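Local coordinates for 70 kDa protein (Xanthomonas sp., PDB 4B2N) that cleaves rubber oxidatively as a processive dioxygenase that carries two covalently bound c-type hemes, at residues I24-M29 and A293-T298; D309-E314 and D338-L343. One frame throughout, in Å; residues are numbered along the deposited sequence.

Contact 1 of 2, residues I24-M29 and A293-T298. With HEC (heme c), chain C.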
ATOM      1  N   ILE A  24      18.017  -0.231 -13.616  1.00 25.27           N
ATOM      2  CA  ILE A  24      16.780  -0.532 -14.315  1.00 24.56           C
ATOM      3  C   ILE A  24      16.456  -1.967 -13.953  1.00 25.37           C
ATOM      4  O   ILE A  24      17.126  -2.876 -14.356  1.00 23.20           O
ATOM      5  CB  ILE A  24      16.882  -0.336 -15.835  1.00 23.34           C
ATOM      6  CG1 ILE A  24      17.450   1.043 -16.128  1.00 26.71           C
ATOM      7  CG2 ILE A  24      15.458  -0.456 -16.471  1.00 24.04           C
ATOM      8  CD1 ILE A  24      17.732   1.213 -17.628  1.00 28.94           C
ATOM      9  N   ARG A  25      15.380  -2.144 -13.189  1.00 23.67           N
ATOM     10  CA  ARG A  25      14.963  -3.446 -12.735  1.00 21.73           C
ATOM     11  C   ARG A  25      13.661  -3.958 -13.441  1.00 19.50           C
ATOM     12  O   ARG A  25      13.561  -5.097 -13.943  1.00 18.56           O
ATOM     13  CB  ARG A  25      14.754  -3.300 -11.213  1.00 23.41           C
ATOM     14  CG  ARG A  25      14.624  -4.635 -10.556  1.00 23.87           C
ATOM     15  CD  ARG A  25      15.922  -5.375 -10.685  1.00 27.04           C
ATOM     16  NE  ARG A  25      16.914  -4.954  -9.709  1.00 23.97           N
ATOM     17  CZ  ARG A  25      18.051  -5.623  -9.548  1.00 27.38           C
ATOM     18  NH1 ARG A  25      18.276  -6.697 -10.306  1.00 26.07           N
ATOM     19  NH2 ARG A  25      18.933  -5.249  -8.632  1.00 28.42           N
ATOM     20  N   SER A  26      12.669  -3.088 -13.513  1.00 18.12           N
ATOM     21  CA  SER A  26      11.411  -3.359 -14.187  1.00 16.48           C
ATOM     22  C   SER A  26      11.665  -4.066 -15.510  1.00 16.31           C
ATOM     23  O   SER A  26      12.335  -3.532 -16.353  1.00 18.45           O
ATOM     24  CB  SER A  26      10.763  -1.989 -14.524  1.00 16.26           C
ATOM     25  OG  SER A  26       9.717  -2.271 -15.444  1.00 17.84           O
ATOM     26  N   PRO A  27      11.128  -5.264 -15.727  1.00 17.63           N
ATOM     27  CA  PRO A  27      11.510  -6.015 -16.963  1.00 17.83           C
ATOM     28  C   PRO A  27      11.108  -5.385 -18.319  1.00 18.27           C
ATOM     29  O   PRO A  27      11.845  -5.433 -19.270  1.00 19.18           O
ATOM     30  CB  PRO A  27      10.817  -7.355 -16.771  1.00 18.20           C
ATOM     31  CG  PRO A  27      10.786  -7.530 -15.291  1.00 17.55           C
ATOM     32  CD  PRO A  27      10.503  -6.148 -14.704  1.00 17.11           C
ATOM     33  N   LEU A  28       9.951  -4.777 -18.378  1.00 17.41           N
ATOM     34  CA  LEU A  28       9.569  -4.008 -19.542  1.00 17.78           C
ATOM     35  C   LEU A  28      10.514  -2.832 -19.784  1.00 18.26           C
ATOM     36  O   LEU A  28      10.804  -2.538 -20.929  1.00 18.07           O
ATOM     37  CB  LEU A  28       8.108  -3.483 -19.408  1.00 16.46           C
ATOM     38  CG  LEU A  28       7.019  -4.479 -19.914  1.00 18.11           C
ATOM     39  CD1 LEU A  28       7.137  -5.891 -19.325  1.00 15.14           C
ATOM     40  CD2 LEU A  28       5.610  -4.002 -19.659  1.00 15.57           C
ATOM     41  N   MET A  29      10.928  -2.134 -18.721  1.00 18.24           N
ATOM     42  CA  MET A  29      11.909  -1.062 -18.881  1.00 19.10           C
ATOM     43  C   MET A  29      13.276  -1.668 -19.254  1.00 19.33           C
ATOM     44  O   MET A  29      13.960  -1.103 -20.053  1.00 19.55           O
ATOM     45  CB  MET A  29      11.991  -0.146 -17.670  1.00 17.89           C
ATOM     46  CG  MET A  29      10.655   0.549 -17.367  1.00 19.31           C
ATOM     47  SD  MET A  29      10.106   1.529 -18.802  1.00 21.25           S
ATOM     48  CE  MET A  29      11.093   3.020 -18.582  1.00 23.23           C
ATOM     49  N   ALA A 293       8.346  -2.077  -6.921  1.00 14.75           N
ATOM     50  CA  ALA A 293       8.532  -3.498  -7.244  1.00 15.31           C
ATOM     51  C   ALA A 293       7.216  -4.116  -7.736  1.00 14.88           C
ATOM     52  O   ALA A 293       7.089  -5.314  -7.874  1.00 15.49           O
ATOM     53  CB  ALA A 293       9.117  -4.263  -6.035  1.00 16.02           C
ATOM     54  N   ARG A 294       6.270  -3.268  -8.116  1.00 13.23           N
ATOM     55  CA  ARG A 294       5.051  -3.728  -8.684  1.00 13.50           C
ATOM     56  C   ARG A 294       5.293  -4.695  -9.839  1.00 14.01           C
ATOM     57  O   ARG A 294       4.484  -5.566 -10.062  1.00 15.85           O
ATOM     58  CB  ARG A 294       4.244  -2.514  -9.201  1.00 12.26           C
ATOM     59  CG  ARG A 294       2.865  -2.878  -9.765  1.00 12.42           C
ATOM     60  CD  ARG A 294       1.759  -2.522  -8.781  1.00 12.36           C
ATOM     61  NE  ARG A 294       1.829  -3.466  -7.644  1.00 12.45           N
ATOM     62  CZ  ARG A 294       1.353  -4.710  -7.708  1.00 13.48           C
ATOM     63  NH1 ARG A 294       0.752  -5.105  -8.824  1.00 12.99           N
ATOM     64  NH2 ARG A 294       1.430  -5.547  -6.648  1.00 13.48           N
ATOM     65  N   ALA A 295       6.402  -4.503 -10.550  1.00 13.78           N
ATOM     66  CA  ALA A 295       6.687  -5.179 -11.824  1.00 15.16           C
ATOM     67  C   ALA A 295       7.024  -6.639 -11.554  1.00 15.64           C
ATOM     68  O   ALA A 295       7.232  -7.418 -12.498  1.00 17.20           O
ATOM     69  CB  ALA A 295       7.911  -4.504 -12.506  1.00 16.06           C
ATOM     70  N   PHE A 296       7.189  -6.992 -10.275  1.00 15.84           N
ATOM     71  CA  PHE A 296       7.567  -8.360  -9.894  1.00 15.35           C
ATOM     72  C   PHE A 296       6.497  -9.130  -9.144  1.00 16.20           C
ATOM     73  O   PHE A 296       6.627 -10.332  -8.810  1.00 16.22           O
ATOM     74  CB  PHE A 296       8.912  -8.337  -9.116  1.00 15.13           C
ATOM     75  CG  PHE A 296      10.042  -7.889  -9.967  1.00 15.22           C
ATOM     76  CD1 PHE A 296      10.706  -8.810 -10.770  1.00 15.94           C
ATOM     77  CD2 PHE A 296      10.411  -6.565 -10.019  1.00 14.73           C
ATOM     78  CE1 PHE A 296      11.766  -8.395 -11.610  1.00 17.55           C
ATOM     79  CE2 PHE A 296      11.450  -6.141 -10.826  1.00 16.85           C
ATOM     80  CZ  PHE A 296      12.132  -7.057 -11.612  1.00 15.92           C
ATOM     81  N   LYS A 297       5.390  -8.472  -8.930  1.00 14.49           N
ATOM     82  CA  LYS A 297       4.353  -9.056  -8.086  1.00 15.10           C
ATOM     83  C   LYS A 297       3.179  -9.492  -8.912  1.00 15.06           C
ATOM     84  O   LYS A 297       2.483  -8.663  -9.514  1.00 14.17           O
ATOM     85  CB  LYS A 297       3.968  -8.046  -6.990  1.00 13.01           C
ATOM     86  CG  LYS A 297       5.160  -7.805  -6.081  1.00 15.14           C
ATOM     87  CD  LYS A 297       4.971  -6.628  -5.105  1.00 16.24           C
ATOM     88  CE  LYS A 297       4.224  -7.132  -3.850  1.00 15.73           C
ATOM     89  NZ  LYS A 297       4.090  -5.966  -2.863  1.00 17.55           N
ATOM     90  N   THR A 298       2.948 -10.796  -8.961  1.00 15.08           N
ATOM     91  CA  THR A 298       1.758 -11.355  -9.642  1.00 15.91           C
ATOM     92  C   THR A 298       0.452 -10.967  -9.021  1.00 14.93           C
ATOM     93  O   THR A 298      -0.584 -10.921  -9.754  1.00 16.63           O
ATOM     94  CB  THR A 298       1.852 -12.910  -9.698  1.00 16.53           C
ATOM     95  OG1 THR A 298       1.893 -13.392  -8.336  1.00 16.37           O
ATOM     96  CG2 THR A 298       3.131 -13.369 -10.471  1.00 15.50           C
TER
HETATM   97 FE   HEC C 700      -2.609   2.207  -1.997  1.00 12.72          FE
HETATM   98  CHA HEC C 700      -2.064  -1.230  -1.738  1.00 12.17           C
HETATM   99  CHB HEC C 700      -2.329   1.996  -5.495  1.00 12.20           C
HETATM  100  CHC HEC C 700      -3.843   5.480  -2.413  1.00 12.80           C
HETATM  101  CHD HEC C 700      -2.289   2.588   1.331  1.00 12.71           C
HETATM  102  NA  HEC C 700      -2.323   0.788  -3.298  1.00 12.51           N
HETATM  103  C1A HEC C 700      -1.945  -0.561  -3.023  1.00 12.76           C
HETATM  104  C2A HEC C 700      -1.486  -1.283  -4.199  1.00 12.89           C
HETATM  105  C3A HEC C 700      -1.558  -0.390  -5.307  1.00 12.45           C
HETATM  106  C4A HEC C 700      -2.044   0.863  -4.718  1.00 12.89           C
HETATM  107  CMA HEC C 700      -1.132  -0.661  -6.737  1.00 13.07           C
HETATM  108  CAA HEC C 700      -0.996  -2.750  -4.313  1.00 12.98           C
HETATM  109  CBA HEC C 700       0.455  -2.750  -3.826  1.00 12.66           C
HETATM  110  CGA HEC C 700       1.026  -4.151  -3.704  1.00 13.12           C
HETATM  111  O1A HEC C 700       0.373  -5.102  -3.152  1.00 13.21           O
HETATM  112  O2A HEC C 700       2.189  -4.247  -4.106  1.00 14.42           O
HETATM  113  NB  HEC C 700      -3.086   3.386  -3.599  1.00 12.51           N
HETATM  114  C1B HEC C 700      -2.831   3.207  -4.900  1.00 12.98           C
HETATM  115  C2B HEC C 700      -3.229   4.293  -5.785  1.00 12.39           C
HETATM  116  C3B HEC C 700      -3.685   5.291  -4.897  1.00 11.59           C
HETATM  117  C4B HEC C 700      -3.497   4.683  -3.585  1.00 13.61           C
HETATM  118  CMB HEC C 700      -3.109   4.202  -7.253  1.00 12.86           C
HETATM  119  CAB HEC C 700      -4.291   6.639  -5.186  1.00 12.22           C
HETATM  120  CBB HEC C 700      -5.520   6.599  -5.898  1.00 11.05           C
HETATM  121  NC  HEC C 700      -2.995   3.785  -0.862  1.00 12.69           N
HETATM  122  C1C HEC C 700      -3.513   5.050  -1.076  1.00 13.19           C
HETATM  123  C2C HEC C 700      -3.566   5.886   0.150  1.00 13.55           C
HETATM  124  C3C HEC C 700      -3.127   4.984   1.237  1.00 13.07           C
HETATM  125  C4C HEC C 700      -2.801   3.721   0.581  1.00 12.64           C
HETATM  126  CMC HEC C 700      -4.076   7.323   0.174  1.00 13.55           C
HETATM  127  CAC HEC C 700      -3.027   5.260   2.706  1.00 14.24           C
HETATM  128  CBC HEC C 700      -4.054   5.999   3.301  1.00 14.03           C
HETATM  129  ND  HEC C 700      -2.261   0.886  -0.486  1.00 12.62           N
HETATM  130  C1D HEC C 700      -2.173   1.232   0.797  1.00 12.80           C
HETATM  131  C2D HEC C 700      -1.895   0.137   1.670  1.00 12.27           C
HETATM  132  C3D HEC C 700      -1.845  -0.973   0.771  1.00 12.76           C
HETATM  133  C4D HEC C 700      -2.108  -0.402  -0.545  1.00 12.34           C
HETATM  134  CMD HEC C 700      -1.694   0.079   3.141  1.00 12.63           C
HETATM  135  CAD HEC C 700      -1.703  -2.390   1.203  1.00 13.05           C
HETATM  136  CBD HEC C 700      -3.194  -2.670   1.641  1.00 13.50           C
HETATM  137  CGD HEC C 700      -3.288  -4.051   2.248  1.00 15.14           C
HETATM  138  O1D HEC C 700      -3.362  -4.199   3.494  1.00 15.60           O
HETATM  139  O2D HEC C 700      -3.186  -5.027   1.431  1.00 14.68           O
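Phe296 meets Arg25 and Pro27 with the far end of its ring. The carbonyl oxygen of Arg25 approaches the ring edge near its plane, with Arg25 O 3.4 Å from Phe296 CZ. Beside it the Arg25 aliphatic chain presses on the same end: CG, anti to the backbone N (chi1 -167°), lies 3.5 Å from Phe296 CE2. The two side chains cross at about a right angle, and the guanidinium plane is turned 72° from the ring. Pro27 comes obliquely, its CD 3.6 Å from Phe296 CZ. The same Pro27 CD packs 3.8 Å from Ala295 CB, which points toward the 24-29 segment.

Ser26 and Pro27 form the start of helix 27-32, with Ser26 as its N-cap. Ser26 OG accepts a weak capping bond of 3.5 Å from Met29 N and also pairs with Ile344 O. The facing residues 294-296 are a 3-10 turn, in which Phe296 N bonds to Ala293 O at 2.9 Å. This turn carries Ala295 and Phe296 against the helix start; its Arg294, and Lys297 just after it, reach heme c.

Two donors grip a single propionate oxygen. Heme O2A lies at the edge of the Arg294 guanidinium, in its plane, and takes a bond from NH2 of 3.0 Å (N-H...O 162°), while Lys297 NZ reaches heme O2A at 2.8 Å. Two cationic side chains on one carboxylate probably stabilise its negative charge. In the second shell, Arg294 NH1 pairs with Ser308 OG and Arg294 NH2 also with Arg299 O, bonds that help fix the guanidinium. In segment 24-29 the backbone N atoms of Arg25 and Ser26 both bond to Ser347 OG, the Arg25 guanidinium turns to Asp20 O, and Tyr507 meets the Phe296 ring.

Contact 2 of 2, residues D309-E314 and D338-L343. With HEC (heme c), chain C.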
ATOM      1  N   ASP A 309      -3.030  -7.954 -12.836  1.00 15.78           N
ATOM      2  CA  ASP A 309      -3.615  -7.433 -14.101  1.00 15.34           C
ATOM      3  C   ASP A 309      -4.743  -6.399 -13.831  1.00 15.03           C
ATOM      4  O   ASP A 309      -5.123  -5.596 -14.716  1.00 14.30           O
ATOM      5  CB  ASP A 309      -4.167  -8.576 -14.959  1.00 14.72           C
ATOM      6  CG  ASP A 309      -4.257  -8.177 -16.446  1.00 15.27           C
ATOM      7  OD1 ASP A 309      -3.282  -7.595 -17.003  1.00 14.88           O
ATOM      8  OD2 ASP A 309      -5.297  -8.448 -17.081  1.00 15.25           O
ATOM      9  N   ASN A 310      -5.279  -6.441 -12.625  1.00 14.47           N
ATOM     10  CA  ASN A 310      -6.464  -5.689 -12.296  1.00 14.74           C
ATOM     11  C   ASN A 310      -6.079  -4.318 -11.829  1.00 14.70           C
ATOM     12  O   ASN A 310      -5.036  -4.147 -11.252  1.00 15.09           O
ATOM     13  CB  ASN A 310      -7.350  -6.421 -11.263  1.00 14.49           C
ATOM     14  CG  ASN A 310      -7.432  -5.679  -9.946  1.00 13.71           C
ATOM     15  OD1 ASN A 310      -8.306  -4.911  -9.743  1.00 13.59           O
ATOM     16  ND2 ASN A 310      -6.491  -5.959  -9.037  1.00 14.97           N
ATOM     17  N   VAL A 311      -6.898  -3.318 -12.150  1.00 13.07           N
ATOM     18  CA  VAL A 311      -6.635  -1.993 -11.618  1.00 15.45           C
ATOM     19  C   VAL A 311      -7.808  -1.471 -10.818  1.00 15.61           C
ATOM     20  O   VAL A 311      -7.731  -0.352 -10.281  1.00 16.44           O
ATOM     21  CB  VAL A 311      -6.295  -0.969 -12.735  1.00 15.96           C
ATOM     22  CG1 VAL A 311      -5.090  -1.477 -13.508  1.00 15.89           C
ATOM     23  CG2 VAL A 311      -7.532  -0.743 -13.635  1.00 14.80           C
ATOM     24  N   HIS A 312      -8.867  -2.286 -10.674  1.00 16.04           N
ATOM     25  CA  HIS A 312     -10.072  -1.846  -9.880  1.00 15.20           C
ATOM     26  C   HIS A 312      -9.704  -1.691  -8.461  1.00 15.87           C
ATOM     27  O   HIS A 312     -10.098  -0.715  -7.782  1.00 16.43           O
ATOM     28  CB  HIS A 312     -11.226  -2.835 -10.055  1.00 15.66           C
ATOM     29  CG  HIS A 312     -11.880  -2.712 -11.377  1.00 15.22           C
ATOM     30  ND1 HIS A 312     -13.087  -3.216 -11.638  1.00 15.36           N
ATOM     31  CD2 HIS A 312     -11.440  -2.087 -12.558  1.00 15.25           C
ATOM     32  CE1 HIS A 312     -13.427  -2.959 -12.942  1.00 15.65           C
ATOM     33  NE2 HIS A 312     -12.438  -2.238 -13.495  1.00 15.31           N
ATOM     34  N   SER A 313      -8.876  -2.616  -7.959  1.00 15.48           N
ATOM     35  CA  SER A 313      -8.335  -2.394  -6.603  1.00 16.83           C
ATOM     36  C   SER A 313      -7.557  -1.051  -6.506  1.00 17.99           C
ATOM     37  O   SER A 313      -7.692  -0.283  -5.503  1.00 18.74           O
ATOM     38  CB  SER A 313      -7.448  -3.557  -6.193  1.00 17.91           C
ATOM     39  OG  SER A 313      -6.404  -3.716  -7.153  1.00 18.35           O
ATOM     40  N   GLU A 314      -6.784  -0.714  -7.547  1.00 16.53           N
ATOM     41  CA  GLU A 314      -5.956   0.500  -7.492  1.00 15.65           C
ATOM     42  C   GLU A 314      -6.880   1.698  -7.504  1.00 15.63           C
ATOM     43  O   GLU A 314      -6.557   2.789  -6.994  1.00 15.78           O
ATOM     44  CB  GLU A 314      -5.042   0.547  -8.736  1.00 13.97           C
ATOM     45  CG  GLU A 314      -4.053  -0.622  -8.765  1.00 15.15           C
ATOM     46  CD  GLU A 314      -2.983  -0.495  -9.838  1.00 17.01           C
ATOM     47  OE1 GLU A 314      -2.949   0.566 -10.548  1.00 19.65           O
ATOM     48  OE2 GLU A 314      -2.215  -1.498  -9.980  1.00 17.27           O
ATOM     49  N   ASP A 338      -3.169   3.605 -16.883  1.00 12.51           N
ATOM     50  CA  ASP A 338      -1.952   4.405 -17.096  1.00 12.15           C
ATOM     51  C   ASP A 338      -1.156   4.534 -15.778  1.00 12.15           C
ATOM     52  O   ASP A 338       0.059   4.356 -15.768  1.00 12.60           O
ATOM     53  CB  ASP A 338      -2.334   5.823 -17.585  1.00 13.05           C
ATOM     54  CG  ASP A 338      -2.786   5.878 -19.066  1.00 13.80           C
ATOM     55  OD1 ASP A 338      -2.485   4.953 -19.837  1.00 13.85           O
ATOM     56  OD2 ASP A 338      -3.452   6.904 -19.456  1.00 13.87           O
ATOM     57  N   ILE A 339      -1.844   4.793 -14.643  1.00 13.39           N
ATOM     58  CA  ILE A 339      -1.177   4.739 -13.330  1.00 13.46           C
ATOM     59  C   ILE A 339      -0.467   3.380 -13.140  1.00 12.87           C
ATOM     60  O   ILE A 339       0.699   3.329 -12.819  1.00 12.96           O
ATOM     61  CB  ILE A 339      -2.127   5.119 -12.139  1.00 13.22           C
ATOM     62  CG1 ILE A 339      -2.598   6.629 -12.225  1.00 13.75           C
ATOM     63  CG2 ILE A 339      -1.450   4.656 -10.823  1.00 13.83           C
ATOM     64  CD1 ILE A 339      -3.791   6.938 -11.336  1.00 14.10           C
ATOM     65  N   ASN A 340      -1.193   2.301 -13.387  1.00 12.71           N
ATOM     66  CA  ASN A 340      -0.669   0.957 -13.237  1.00 14.63           C
ATOM     67  C   ASN A 340       0.588   0.726 -14.095  1.00 13.87           C
ATOM     68  O   ASN A 340       1.562   0.149 -13.638  1.00 14.80           O
ATOM     69  CB  ASN A 340      -1.729  -0.089 -13.571  1.00 14.01           C
ATOM     70  CG  ASN A 340      -1.204  -1.470 -13.426  1.00 16.73           C
ATOM     71  OD1 ASN A 340      -1.068  -2.198 -14.435  1.00 18.02           O
ATOM     72  ND2 ASN A 340      -0.814  -1.824 -12.207  1.00 13.05           N
ATOM     73  N   ASN A 341       0.514   1.121 -15.354  1.00 13.62           N
ATOM     74  CA  ASN A 341       1.700   1.118 -16.184  1.00 14.32           C
ATOM     75  C   ASN A 341       2.849   1.994 -15.685  1.00 13.78           C
ATOM     76  O   ASN A 341       3.953   1.589 -15.792  1.00 13.87           O
ATOM     77  CB  ASN A 341       1.367   1.471 -17.604  1.00 14.68           C
ATOM     78  CG  ASN A 341       0.620   0.359 -18.297  1.00 15.59           C
ATOM     79  OD1 ASN A 341       0.792  -0.844 -17.954  1.00 14.65           O
ATOM     80  ND2 ASN A 341      -0.259   0.730 -19.207  1.00 12.85           N
ATOM     81  N   PHE A 342       2.597   3.199 -15.166  1.00 12.64           N
ATOM     82  CA  PHE A 342       3.678   3.913 -14.534  1.00 12.17           C
ATOM     83  C   PHE A 342       4.261   3.030 -13.386  1.00 13.72           C
ATOM     84  O   PHE A 342       5.477   2.862 -13.281  1.00 12.19           O
ATOM     85  CB  PHE A 342       3.185   5.276 -13.980  1.00 13.20           C
ATOM     86  CG  PHE A 342       4.250   6.019 -13.225  1.00 14.68           C
ATOM     87  CD1 PHE A 342       5.496   6.271 -13.833  1.00 14.22           C
ATOM     88  CD2 PHE A 342       3.995   6.478 -11.941  1.00 15.16           C
ATOM     89  CE1 PHE A 342       6.473   6.963 -13.105  1.00 16.34           C
ATOM     90  CE2 PHE A 342       4.934   7.211 -11.226  1.00 14.79           C
ATOM     91  CZ  PHE A 342       6.189   7.413 -11.817  1.00 14.62           C
ATOM     92  N   LEU A 343       3.405   2.500 -12.508  1.00 12.78           N
ATOM     93  CA  LEU A 343       3.928   1.665 -11.361  1.00 13.47           C
ATOM     94  C   LEU A 343       4.779   0.506 -11.854  1.00 13.73           C
ATOM     95  O   LEU A 343       5.844   0.196 -11.286  1.00 14.92           O
ATOM     96  CB  LEU A 343       2.740   1.113 -10.521  1.00 12.41           C
ATOM     97  CG  LEU A 343       1.759   2.213 -10.045  1.00 12.22           C
ATOM     98  CD1 LEU A 343       0.734   1.636  -9.070  1.00 13.20           C
ATOM     99  CD2 LEU A 343       2.586   3.250  -9.277  1.00 11.44           C
TER
HETATM  100 FE   HEC C 700      -2.609   2.207  -1.997  1.00 12.72          FE
HETATM  101  CHA HEC C 700      -2.064  -1.230  -1.738  1.00 12.17           C
HETATM  102  CHB HEC C 700      -2.329   1.996  -5.495  1.00 12.20           C
HETATM  103  CHC HEC C 700      -3.843   5.480  -2.413  1.00 12.80           C
HETATM  104  CHD HEC C 700      -2.289   2.588   1.331  1.00 12.71           C
HETATM  105  NA  HEC C 700      -2.323   0.788  -3.298  1.00 12.51           N
HETATM  106  C1A HEC C 700      -1.945  -0.561  -3.023  1.00 12.76           C
HETATM  107  C2A HEC C 700      -1.486  -1.283  -4.199  1.00 12.89           C
HETATM  108  C3A HEC C 700      -1.558  -0.390  -5.307  1.00 12.45           C
HETATM  109  C4A HEC C 700      -2.044   0.863  -4.718  1.00 12.89           C
HETATM  110  CMA HEC C 700      -1.132  -0.661  -6.737  1.00 13.07           C
HETATM  111  CAA HEC C 700      -0.996  -2.750  -4.313  1.00 12.98           C
HETATM  112  CBA HEC C 700       0.455  -2.750  -3.826  1.00 12.66           C
HETATM  113  CGA HEC C 700       1.026  -4.151  -3.704  1.00 13.12           C
HETATM  114  O1A HEC C 700       0.373  -5.102  -3.152  1.00 13.21           O
HETATM  115  O2A HEC C 700       2.189  -4.247  -4.106  1.00 14.42           O
HETATM  116  NB  HEC C 700      -3.086   3.386  -3.599  1.00 12.51           N
HETATM  117  C1B HEC C 700      -2.831   3.207  -4.900  1.00 12.98           C
HETATM  118  C2B HEC C 700      -3.229   4.293  -5.785  1.00 12.39           C
HETATM  119  C3B HEC C 700      -3.685   5.291  -4.897  1.00 11.59           C
HETATM  120  C4B HEC C 700      -3.497   4.683  -3.585  1.00 13.61           C
HETATM  121  CMB HEC C 700      -3.109   4.202  -7.253  1.00 12.86           C
HETATM  122  CAB HEC C 700      -4.291   6.639  -5.186  1.00 12.22           C
HETATM  123  CBB HEC C 700      -5.520   6.599  -5.898  1.00 11.05           C
HETATM  124  NC  HEC C 700      -2.995   3.785  -0.862  1.00 12.69           N
HETATM  125  C1C HEC C 700      -3.513   5.050  -1.076  1.00 13.19           C
HETATM  126  C2C HEC C 700      -3.566   5.886   0.150  1.00 13.55           C
HETATM  127  C3C HEC C 700      -3.127   4.984   1.237  1.00 13.07           C
HETATM  128  C4C HEC C 700      -2.801   3.721   0.581  1.00 12.64           C
HETATM  129  CMC HEC C 700      -4.076   7.323   0.174  1.00 13.55           C
HETATM  130  CAC HEC C 700      -3.027   5.260   2.706  1.00 14.24           C
HETATM  131  CBC HEC C 700      -4.054   5.999   3.301  1.00 14.03           C
HETATM  132  ND  HEC C 700      -2.261   0.886  -0.486  1.00 12.62           N
HETATM  133  C1D HEC C 700      -2.173   1.232   0.797  1.00 12.80           C
HETATM  134  C2D HEC C 700      -1.895   0.137   1.670  1.00 12.27           C
HETATM  135  C3D HEC C 700      -1.845  -0.973   0.771  1.00 12.76           C
HETATM  136  C4D HEC C 700      -2.108  -0.402  -0.545  1.00 12.34           C
HETATM  137  CMD HEC C 700      -1.694   0.079   3.141  1.00 12.63           C
HETATM  138  CAD HEC C 700      -1.703  -2.390   1.203  1.00 13.05           C
HETATM  139  CBD HEC C 700      -3.194  -2.670   1.641  1.00 13.50           C
HETATM  140  CGD HEC C 700      -3.288  -4.051   2.248  1.00 15.14           C
HETATM  141  O1D HEC C 700      -3.362  -4.199   3.494  1.00 15.60           O
HETATM  142  O2D HEC C 700      -3.186  -5.027   1.431  1.00 14.68           O
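The Glu314 carboxylate and the Asn340 amide meet with their planes 52° apart. Heme methyl CMA stands over one side of the carboxylate plane, 3.6 Å from Glu314 CD, and Asn340 CB lies on the opposite side, 3.3 Å from Glu314 OE1. Asn340 ND2 donates to Glu314 OE2 at 2.7 Å, but OE2 sits well out of the amide plane and the N-H...O angle of 124° makes the bond weak. Asn340 CG is anti to the backbone N (chi1 180°), which brings it to 3.6 Å from Glu314 OE2; the two side chains cross at about a right angle. Val311 packs alongside, CG1 3.6 Å from Asn340 CB. Leu343 CD1 joins Glu314 at the heme, 3.8 Å from CMA, and Ile339 CG2 touches methyl CMB.

Asn310 forms an Asx motif leading into helix 312-319. Its OD1 accepts from Ser313 N at 3.0 Å on a lone pair in the carbonyl plane, and its ND2 donates back to Ser313 OG. The contact sets this helix against helix 333-345 beside the heme rim.

Glu314 OE1 is buried without a polar partner and OE2 has one weak bond, so the carboxylate is held largely by carbon groups of the heme and Asn340.

How the contacts relate
Both contacts are buried and touch the same heme c, on adjoining substituents of one edge: the propionate in contact 1, the methyls CMA and CMB in contact 2. Charged donors serve the first, Leu343, Ile339 and a carboxylate the second. Between the protein segments, contact 1 is ring and aliphatic packing, with a carbonyl oxygen at the ring edge and no hydrogen bond, contact 2 a weak polar pair flanked by valine. Contact 1 brings together residues far apart in sequence, a helix start and a 3-10 turn; contact 2 joins two helices close in the chain. Their centres lie 13 Å apart, and they touch where Arg294 CB packs 3.8 Å from Leu343 O.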